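Local coordinates for flavin-dependent thymidylate synthase (Thermus thermophilus, PDB 6J61), which catalyses the reductive methylation of dUMP to dTMP, probably taking the methyl group from methylenetetrahydrofolate and electrons from NADPH through FAD, at residues A26-A31 with A46-Y51; V70-F75 with R194-A199; A77-R82 with E188-I193. All coordinates share one frame; numbering follows the deposited sequence.

Contact 1: A26-A31 with A46-Y51; sequences AIVQAA and AALIDY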
# COMPACT_ATOMS: atom_id res chain seq x y z
N ALA A 26 1.60 20.58 -11.41
CA ALA A 26 2.35 19.69 -10.53
C ALA A 26 2.68 18.36 -11.23
O ALA A 26 3.76 17.80 -11.03
CB ALA A 26 1.56 19.45 -9.26
N ILE A 27 1.75 17.86 -12.03
CA ILE A 27 1.97 16.60 -12.74
C ILE A 27 3.16 16.77 -13.68
O ILE A 27 4.12 15.99 -13.65
CB ILE A 27 0.74 16.23 -13.57
CG1 ILE A 27 -0.51 16.35 -12.72
CG2 ILE A 27 0.88 14.83 -14.09
CD1 ILE A 27 -1.78 16.25 -13.51
N VAL A 28 3.08 17.82 -14.50
CA VAL A 28 4.12 18.13 -15.47
C VAL A 28 5.47 18.44 -14.79
O VAL A 28 6.53 18.03 -15.27
CB VAL A 28 3.65 19.32 -16.38
CG1 VAL A 28 3.74 20.64 -15.64
CG2 VAL A 28 4.46 19.35 -17.64
N GLN A 29 5.41 19.16 -13.67
CA GLN A 29 6.61 19.51 -12.93
C GLN A 29 7.34 18.24 -12.43
O GLN A 29 8.55 18.08 -12.65
CB GLN A 29 6.23 20.39 -11.74
CG GLN A 29 7.32 20.53 -10.68
CD GLN A 29 6.84 21.29 -9.46
OE1 GLN A 29 5.84 20.94 -8.84
NE2 GLN A 29 7.57 22.34 -9.10
N ALA A 30 6.60 17.36 -11.76
CA ALA A 30 7.17 16.11 -11.25
C ALA A 30 7.66 15.24 -12.41
O ALA A 30 8.69 14.57 -12.30
CB ALA A 30 6.13 15.36 -10.43
N ALA A 31 6.92 15.24 -13.51
CA ALA A 31 7.31 14.46 -14.67
C ALA A 31 8.67 14.93 -15.17
O ALA A 31 9.50 14.12 -15.60
CB ALA A 31 6.26 14.58 -15.77
N ALA A 46 -0.51 20.04 -21.80
CA ALA A 46 -1.67 19.21 -22.06
C ALA A 46 -1.17 17.99 -22.82
O ALA A 46 -1.55 16.87 -22.55
CB ALA A 46 -2.68 19.98 -22.89
N ALA A 47 -0.28 18.23 -23.78
CA ALA A 47 0.28 17.15 -24.58
C ALA A 47 1.06 16.16 -23.71
O ALA A 47 0.90 14.95 -23.86
CB ALA A 47 1.18 17.72 -25.68
N LEU A 48 1.90 16.68 -22.81
CA LEU A 48 2.68 15.82 -21.93
C LEU A 48 1.73 15.08 -21.00
O LEU A 48 1.84 13.87 -20.80
CB LEU A 48 3.64 16.65 -21.06
CG LEU A 48 5.00 16.04 -20.65
CD1 LEU A 48 5.49 16.70 -19.37
CD2 LEU A 48 4.89 14.53 -20.46
N ILE A 49 0.77 15.79 -20.43
CA ILE A 49 -0.15 15.14 -19.54
C ILE A 49 -0.94 14.07 -20.27
O ILE A 49 -1.20 13.00 -19.73
CB ILE A 49 -1.09 16.16 -18.88
CG1 ILE A 49 -0.30 16.99 -17.86
CG2 ILE A 49 -2.26 15.45 -18.23
CD1 ILE A 49 -1.08 18.10 -17.18
N ASP A 50 -1.31 14.35 -21.52
CA ASP A 50 -2.06 13.38 -22.29
C ASP A 50 -1.21 12.13 -22.49
O ASP A 50 -1.69 11.01 -22.38
CB ASP A 50 -2.42 13.93 -23.66
CG ASP A 50 -3.30 12.99 -24.44
OD1 ASP A 50 -4.52 12.98 -24.16
OD2 ASP A 50 -2.78 12.24 -25.29
N TYR A 51 0.06 12.36 -22.80
CA TYR A 51 1.00 11.28 -23.03
C TYR A 51 1.16 10.37 -21.80
O TYR A 51 1.14 9.13 -21.92
CB TYR A 51 2.35 11.89 -23.44
CG TYR A 51 3.47 10.89 -23.62
CD1 TYR A 51 4.12 10.34 -22.52
CD2 TYR A 51 3.84 10.45 -24.89
CE1 TYR A 51 5.11 9.38 -22.68
CE2 TYR A 51 4.84 9.49 -25.06
CZ TYR A 51 5.46 8.96 -23.94
OH TYR A 51 6.43 8.00 -24.08
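L48 opens the interface from segment 46-51 of helix 42-54 by laying one branch against V28 and A31 of segment 26-31. Its CA-CB bond aims at that segment, and CD1 does the touching. This methyl faces V28 CG2 and lies 4.2 Å from A31 CB. The modelled 3.3 Å between L48 CD1 and V28 CG2 is shorter than normal methyl packing, so the exact placing of CD1 is doubtful. One leucine methyl nevertheless faces two residues three apart in sequence. V28 takes part through a single branch. With chi1 at 75°, CG1 sits between the backbone N and the carbonyl carbon, while CG2 lies anti to N and is the methyl that L48 meets. The two side chains cross at about a right angle, so the touch is local and not a lengthwise alignment.

I49 follows and reaches I27, the residue before V28. Its CB does not leave straight for the partner helix; the arm is extended beyond CG1 (chi2 177°), and this carries CD1 across. There it meets I27 CD1, with 4.2 Å between the two terminal methyls, again with side chains nearly perpendicular. The closest CA pair is V28 with I49, at 6.6 Å. No hydrogen bond links the segments, and the join rests on aliphatic carbon alone.

The segment axes approach to 9.8 Å and cross at 75°, a steep angle in keeping with so few touching residues. Around this crossing, helix 209-220 adds L210 against I49 and A211 against I27, while V64 and P60 also lie on I27. A30 and Q29 pack on Y169 of the second subunit, so helix 24-32 also faces a neighbouring copy of the protein.

Contact 2: V70-F75 with R194-A199; sequences VKAPIF and RQYARA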
# COMPACT_ATOMS: atom_id res chain seq x y z
N VAL A 70 -16.44 14.12 3.81
CA VAL A 70 -17.61 13.44 3.26
C VAL A 70 -18.59 12.97 4.33
O VAL A 70 -18.19 12.43 5.36
CB VAL A 70 -17.18 12.19 2.42
CG1 VAL A 70 -18.39 11.62 1.66
CG2 VAL A 70 -16.05 12.56 1.48
N LYS A 71 -19.87 13.16 4.06
CA LYS A 71 -20.94 12.74 4.95
C LYS A 71 -21.76 11.77 4.11
O LYS A 71 -22.26 12.13 3.04
CB LYS A 71 -21.78 13.95 5.37
CG LYS A 71 -22.88 13.65 6.36
CD LYS A 71 -23.64 14.91 6.77
CE LYS A 71 -24.71 14.56 7.79
NZ LYS A 71 -25.62 15.70 8.09
N ALA A 72 -21.91 10.54 4.59
CA ALA A 72 -22.65 9.54 3.83
C ALA A 72 -23.16 8.39 4.67
O ALA A 72 -22.72 8.18 5.79
CB ALA A 72 -21.77 8.99 2.72
N PRO A 73 -24.11 7.63 4.12
CA PRO A 73 -24.69 6.48 4.82
C PRO A 73 -23.59 5.43 5.03
O PRO A 73 -22.71 5.27 4.19
CB PRO A 73 -25.77 6.00 3.86
CG PRO A 73 -26.14 7.23 3.12
CD PRO A 73 -24.82 7.87 2.85
N ILE A 74 -23.65 4.73 6.15
CA ILE A 74 -22.65 3.73 6.45
C ILE A 74 -22.47 2.73 5.31
O ILE A 74 -21.33 2.42 4.94
CB ILE A 74 -22.99 3.00 7.77
CG1 ILE A 74 -22.75 3.95 8.94
CG2 ILE A 74 -22.12 1.78 7.96
CD1 ILE A 74 -23.20 3.39 10.29
N PHE A 75 -23.57 2.24 4.73
CA PHE A 75 -23.42 1.26 3.65
C PHE A 75 -22.68 1.84 2.43
O PHE A 75 -22.10 1.10 1.64
CB PHE A 75 -24.78 0.65 3.24
CG PHE A 75 -25.64 1.55 2.40
CD1 PHE A 75 -26.30 2.64 2.96
CD2 PHE A 75 -25.80 1.30 1.04
CE1 PHE A 75 -27.10 3.46 2.18
CE2 PHE A 75 -26.60 2.12 0.25
CZ PHE A 75 -27.25 3.20 0.82
N ARG A 194 -22.39 6.08 -6.65
CA ARG A 194 -22.13 6.68 -7.95
C ARG A 194 -22.30 8.19 -7.83
O ARG A 194 -21.47 8.96 -8.32
CB ARG A 194 -23.08 6.16 -9.03
CG ARG A 194 -22.93 4.69 -9.34
CD ARG A 194 -22.95 4.46 -10.84
NE ARG A 194 -24.17 4.93 -11.47
CZ ARG A 194 -25.35 4.34 -11.32
NH1 ARG A 194 -25.45 3.26 -10.56
NH2 ARG A 194 -26.42 4.82 -11.94
N GLN A 195 -23.38 8.61 -7.17
CA GLN A 195 -23.69 10.02 -6.99
C GLN A 195 -22.55 10.72 -6.26
O GLN A 195 -22.21 11.84 -6.59
CB GLN A 195 -25.01 10.20 -6.22
CG GLN A 195 -26.20 9.46 -6.83
CD GLN A 195 -26.17 9.42 -8.36
OE1 GLN A 195 -26.12 10.46 -9.02
NE2 GLN A 195 -26.17 8.22 -8.93
N TYR A 196 -21.96 10.05 -5.27
CA TYR A 196 -20.85 10.65 -4.55
C TYR A 196 -19.65 10.78 -5.47
O TYR A 196 -18.91 11.76 -5.42
CB TYR A 196 -20.48 9.81 -3.32
CG TYR A 196 -21.31 10.12 -2.11
CD1 TYR A 196 -20.99 11.19 -1.27
CD2 TYR A 196 -22.45 9.36 -1.81
CE1 TYR A 196 -21.78 11.51 -0.16
CE2 TYR A 196 -23.25 9.67 -0.71
CZ TYR A 196 -22.91 10.75 0.10
OH TYR A 196 -23.73 11.08 1.16
N ALA A 197 -19.45 9.80 -6.34
CA ALA A 197 -18.34 9.84 -7.28
C ALA A 197 -18.56 10.99 -8.28
O ALA A 197 -17.60 11.63 -8.73
CB ALA A 197 -18.21 8.48 -7.99
N ARG A 198 -19.82 11.24 -8.63
CA ARG A 198 -20.13 12.32 -9.57
C ARG A 198 -19.73 13.66 -8.94
O ARG A 198 -19.10 14.51 -9.58
CB ARG A 198 -21.63 12.34 -9.91
CG ARG A 198 -22.12 11.17 -10.75
CD ARG A 198 -23.25 11.62 -11.69
NE ARG A 198 -24.47 10.80 -11.57
CZ ARG A 198 -24.70 9.68 -12.26
NH1 ARG A 198 -23.80 9.22 -13.13
NH2 ARG A 198 -25.84 9.01 -12.07
N ALA A 199 -20.10 13.84 -7.68
CA ALA A 199 -19.76 15.05 -6.96
C ALA A 199 -18.25 15.27 -7.01
O ALA A 199 -17.77 16.34 -7.38
CB ALA A 199 -20.22 14.92 -5.52
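Y196 OH donates a hydrogen bond to K71 O at 2.6 Å, joining a helix side chain to the backbone of a strand. The donor lies in the carbonyl plane on a lone pair, with a C=O...donor angle of 137°, and K71 O in turn sits at the edge of the phenol ring, near its plane. This bond gives the buried hydroxyl a polar partner.

The tyrosine bridges a wide gap: the axes of strand 70-73 and helix 194-199 stay 11.0 Å apart and run nearly antiparallel, at 167°. Its CG stands anti to the carbonyl carbon (chi1 -85°), which sends the ring across to the strand. A72 points its CB at the outer end of the ring, 3.4 Å from Y196 CZ. V70 CG1 comes obliquely to the ring, 3.8 Å from Y196 CE1. The ring carbon P73 CD lies 3.8 Å from Y196 OH. K71 makes its contact through its backbone O; its side chain points away and forms a salt bridge with E101.

Strand 65-73 is an inner strand of the antiparallel sheet, flanked by strands 13-21 and 165-173, and P73 is the N-cap of the helix that follows it. Helix 191-207 lies against this sheet, with Y196 also touching V9, V15 and Y165 on strands 6-9, 13-21 and 165-173.

Contact 3: A77-R82 with E188-I193; sequences ARQWFR and EAQWEI. With FAD (flavin-adenine dinucleotide), chain N; PO4 (phosphate ion), chain L.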
# COMPACT_ATOMS: atom_id res chain seq x y z
N ALA A 77 -20.32 4.18 2.90
CA ALA A 77 -18.98 4.33 3.48
C ALA A 77 -18.16 3.05 3.36
O ALA A 77 -16.96 3.11 3.10
CB ALA A 77 -19.08 4.75 4.93
N ARG A 78 -18.81 1.91 3.56
CA ARG A 78 -18.13 0.62 3.49
C ARG A 78 -17.59 0.27 2.10
O ARG A 78 -16.54 -0.38 1.99
CB ARG A 78 -19.05 -0.49 4.01
CG ARG A 78 -19.13 -0.50 5.52
CD ARG A 78 -20.20 -1.43 6.05
NE ARG A 78 -19.92 -2.84 5.83
CZ ARG A 78 -20.66 -3.64 5.06
NH1 ARG A 78 -21.74 -3.17 4.44
NH2 ARG A 78 -20.34 -4.93 4.94
N GLN A 79 -18.30 0.68 1.05
CA GLN A 79 -17.85 0.40 -0.31
C GLN A 79 -16.72 1.37 -0.60
O GLN A 79 -15.75 1.06 -1.28
CB GLN A 79 -18.98 0.64 -1.30
CG GLN A 79 -20.28 0.04 -0.85
CD GLN A 79 -21.33 0.07 -1.93
OE1 GLN A 79 -21.53 1.10 -2.57
NE2 GLN A 79 -22.02 -1.05 -2.13
N TRP A 80 -16.88 2.57 -0.08
CA TRP A 80 -15.89 3.58 -0.27
C TRP A 80 -14.57 3.16 0.38
O TRP A 80 -13.49 3.37 -0.18
CB TRP A 80 -16.37 4.89 0.34
CG TRP A 80 -15.71 6.12 -0.20
CD1 TRP A 80 -14.37 6.31 -0.41
CD2 TRP A 80 -16.35 7.34 -0.55
NE1 TRP A 80 -14.14 7.59 -0.88
CE2 TRP A 80 -15.34 8.24 -0.97
CE3 TRP A 80 -17.68 7.77 -0.55
CZ2 TRP A 80 -15.62 9.55 -1.38
CZ3 TRP A 80 -17.96 9.07 -0.96
CH2 TRP A 80 -16.94 9.94 -1.37
N PHE A 81 -14.66 2.56 1.57
CA PHE A 81 -13.46 2.16 2.29
C PHE A 81 -12.74 0.94 1.74
O PHE A 81 -11.65 0.61 2.18
CB PHE A 81 -13.77 1.98 3.79
CG PHE A 81 -14.23 3.24 4.48
CD1 PHE A 81 -14.30 4.45 3.79
CD2 PHE A 81 -14.62 3.21 5.82
CE1 PHE A 81 -14.75 5.62 4.43
CE2 PHE A 81 -15.07 4.37 6.46
CZ PHE A 81 -15.14 5.58 5.76
N ARG A 82 -13.36 0.27 0.77
CA ARG A 82 -12.76 -0.90 0.14
C ARG A 82 -11.49 -0.47 -0.58
O ARG A 82 -10.66 -1.31 -0.94
CB ARG A 82 -13.72 -1.54 -0.88
CG ARG A 82 -14.89 -2.29 -0.27
CD ARG A 82 -14.42 -3.53 0.48
NE ARG A 82 -15.48 -4.11 1.31
CZ ARG A 82 -16.66 -4.50 0.85
NH1 ARG A 82 -16.95 -4.38 -0.44
NH2 ARG A 82 -17.56 -5.01 1.68
N GLU A 188 -22.06 -0.22 -12.80
CA GLU A 188 -22.16 -1.42 -11.98
C GLU A 188 -22.07 -1.06 -10.48
O GLU A 188 -22.45 -1.86 -9.62
CB GLU A 188 -21.03 -2.40 -12.32
CG GLU A 188 -21.00 -2.87 -13.74
CD GLU A 188 -20.51 -1.81 -14.71
OE1 GLU A 188 -21.25 -0.86 -14.99
OE2 GLU A 188 -19.36 -1.94 -15.18
N ALA A 189 -21.56 0.13 -10.19
CA ALA A 189 -21.42 0.59 -8.81
C ALA A 189 -22.81 0.91 -8.30
O ALA A 189 -23.67 1.30 -9.09
CB ALA A 189 -20.52 1.84 -8.76
N GLN A 190 -23.06 0.76 -7.01
CA GLN A 190 -24.40 1.08 -6.50
C GLN A 190 -24.69 2.56 -6.70
O GLN A 190 -23.83 3.41 -6.49
CB GLN A 190 -24.53 0.71 -5.01
CG GLN A 190 -25.97 0.59 -4.55
CD GLN A 190 -26.13 -0.04 -3.16
OE1 GLN A 190 -25.48 -1.03 -2.82
NE2 GLN A 190 -27.02 0.54 -2.36
N TRP A 191 -25.92 2.86 -7.10
CA TRP A 191 -26.36 4.23 -7.36
C TRP A 191 -25.92 5.26 -6.31
O TRP A 191 -25.40 6.33 -6.66
CB TRP A 191 -27.89 4.29 -7.49
CG TRP A 191 -28.41 5.64 -7.91
CD1 TRP A 191 -28.53 6.11 -9.20
CD2 TRP A 191 -28.82 6.73 -7.06
NE1 TRP A 191 -28.99 7.41 -9.19
CE2 TRP A 191 -29.17 7.81 -7.90
CE3 TRP A 191 -28.92 6.89 -5.68
CZ2 TRP A 191 -29.61 9.04 -7.39
CZ3 TRP A 191 -29.36 8.11 -5.17
CH2 TRP A 191 -29.70 9.17 -6.03
N GLU A 192 -26.12 4.96 -5.03
CA GLU A 192 -25.75 5.91 -3.98
C GLU A 192 -24.31 6.39 -4.11
O GLU A 192 -24.04 7.59 -4.19
CB GLU A 192 -25.94 5.31 -2.58
CG GLU A 192 -27.39 5.20 -2.09
CD GLU A 192 -28.26 4.38 -3.03
OE1 GLU A 192 -27.76 3.39 -3.62
OE2 GLU A 192 -29.44 4.72 -3.17
N ILE A 193 -23.38 5.45 -4.15
CA ILE A 193 -21.99 5.83 -4.24
C ILE A 193 -21.66 6.45 -5.60
O ILE A 193 -20.75 7.29 -5.70
CB ILE A 193 -21.05 4.64 -3.90
CG1 ILE A 193 -19.63 5.16 -3.67
CG2 ILE A 193 -21.09 3.59 -4.99
CD1 ILE A 193 -18.73 4.23 -2.91
PA FAD N . -7.68 0.27 -3.91
O1A FAD N . -8.11 -0.35 -2.64
O2A FAD N . -7.58 1.87 -3.73
O5B FAD N . -6.23 -0.31 -4.29
C5B FAD N . -5.86 0.12 -5.60
C4B FAD N . -4.71 -0.77 -6.06
O4B FAD N . -3.60 -0.61 -5.16
C3B FAD N . -5.10 -2.24 -5.99
O3B FAD N . -5.74 -2.72 -7.18
C2B FAD N . -3.78 -2.94 -5.70
O2B FAD N . -3.10 -3.25 -6.92
C1B FAD N . -3.02 -1.92 -4.82
N9A FAD N . -3.14 -2.19 -3.35
C8A FAD N . -3.57 -1.30 -2.40
N7A FAD N . -3.55 -1.84 -1.21
C5A FAD N . -3.10 -3.11 -1.31
C6A FAD N . -2.86 -4.17 -0.38
N6A FAD N . -3.11 -3.99 0.97
N1A FAD N . -2.39 -5.35 -0.84
C2A FAD N . -2.15 -5.54 -2.15
N3A FAD N . -2.36 -4.58 -3.05
C4A FAD N . -2.82 -3.36 -2.69
N1 FAD N . -15.63 -6.79 -2.75
C2 FAD N . -16.04 -7.73 -1.89
O2 FAD N . -15.51 -7.79 -0.79
N3 FAD N . -17.03 -8.62 -2.17
C4 FAD N . -17.68 -8.62 -3.39
O4 FAD N . -18.57 -9.43 -3.63
C4X FAD N . -17.27 -7.59 -4.40
N5 FAD N . -17.82 -7.49 -5.61
C5X FAD N . -17.42 -6.55 -6.51
C6 FAD N . -18.04 -6.49 -7.81
C7 FAD N . -17.64 -5.53 -8.74
C7M FAD N . -18.33 -5.51 -10.09
C8 FAD N . -16.60 -4.59 -8.42
C8M FAD N . -16.16 -3.55 -9.42
C9 FAD N . -15.98 -4.63 -7.16
C9A FAD N . -16.36 -5.60 -6.18
N10 FAD N . -15.74 -5.67 -4.89
C10 FAD N . -16.17 -6.65 -3.98
C1' FAD N . -14.66 -4.74 -4.47
C2' FAD N . -13.27 -5.09 -5.06
O2' FAD N . -12.91 -6.44 -4.75
C3' FAD N . -12.20 -4.11 -4.50
O3' FAD N . -12.05 -4.32 -3.08
C4' FAD N . -12.60 -2.63 -4.77
O4' FAD N . -13.13 -2.48 -6.10
C5' FAD N . -11.37 -1.72 -4.62
O5' FAD N . -10.57 -1.87 -5.79
P FAD N . -9.02 -1.64 -5.41
O1P FAD N . -8.64 -2.50 -4.25
O2P FAD N . -8.15 -2.04 -6.69
O3P FAD N . -8.79 -0.03 -5.09
P PO4 L . -21.45 -4.32 -0.28
O1 PO4 L . -22.08 -2.99 -0.10
O2 PO4 L . -22.21 -5.33 0.50
O3 PO4 L . -20.05 -4.28 0.20
O4 PO4 L . -21.47 -4.69 -1.72
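W80 and I193 bring the two backbones closest, their CA atoms 7.6 Å apart between helix 74-80 and the first turn of helix 191-207. I193 supplies the apolar wedge: CG1 is anti to its backbone N (chi1 -166°), and CD1 settles 4.1 Å from W80 CB. Its other branch, CG2, lies 3.5 Å from Q79 OE1, so the amide of Q79 rests its oxygen on aliphatic carbon. The Q79 nitrogen turns to the phosphate ion, with NE2 donating to O1 at 2.8 Å and an N-H...acceptor angle of 153°.

Beside it, the amide plane of Q190 stands 86° from that of Q79, and no hydrogen bond joins them. Q190 OE1 is instead bonded to R157 of the third subunit, while Q190 NE2 donates to E192 OE1 at 3.2 Å.

R82 approaches the same ion from another side, NH2 donating to phosphate O3 at 3.0 Å and NH1 adding a weak bond to that oxygen; NH2 also forms a salt bridge with E90 of the third subunit. Flavin O2 of FAD lies over one guanidinium face and R78 O over the opposite one, both offset toward the rim. The phosphate, probably from the crystallisation liquor, is also bonded to S92, G93 and R157 of the third subunit. This setting is consistent with the dUMP phosphate pocket expected between subunits in ThyX enzymes, at the start of the ThyX motif and beside the flavin.

Contacts 2 and 3 form one continuous core, their centres 7 Å apart, built on the same two helices, 74-80 and 191-207. Y196 CB packs 3.5 Å from W80 CZ3, and R194 NH1 probably bonds to A189 O at 3.0 Å. Contact 3, nested within the chain loop that contact 2 closes, carries Q79, which meets the phosphate, and R82, which meets both phosphate and flavin; contact 2 joins the same helix 191-207 to strand 65-73. Contact 1 lies about 30 Å from both, centre to centre, yet A31 has its side chain about 8 Å from a bound FAD. Contacts 1 and 3 both lie near bound flavins, consistent with FAD sites each formed by three monomers.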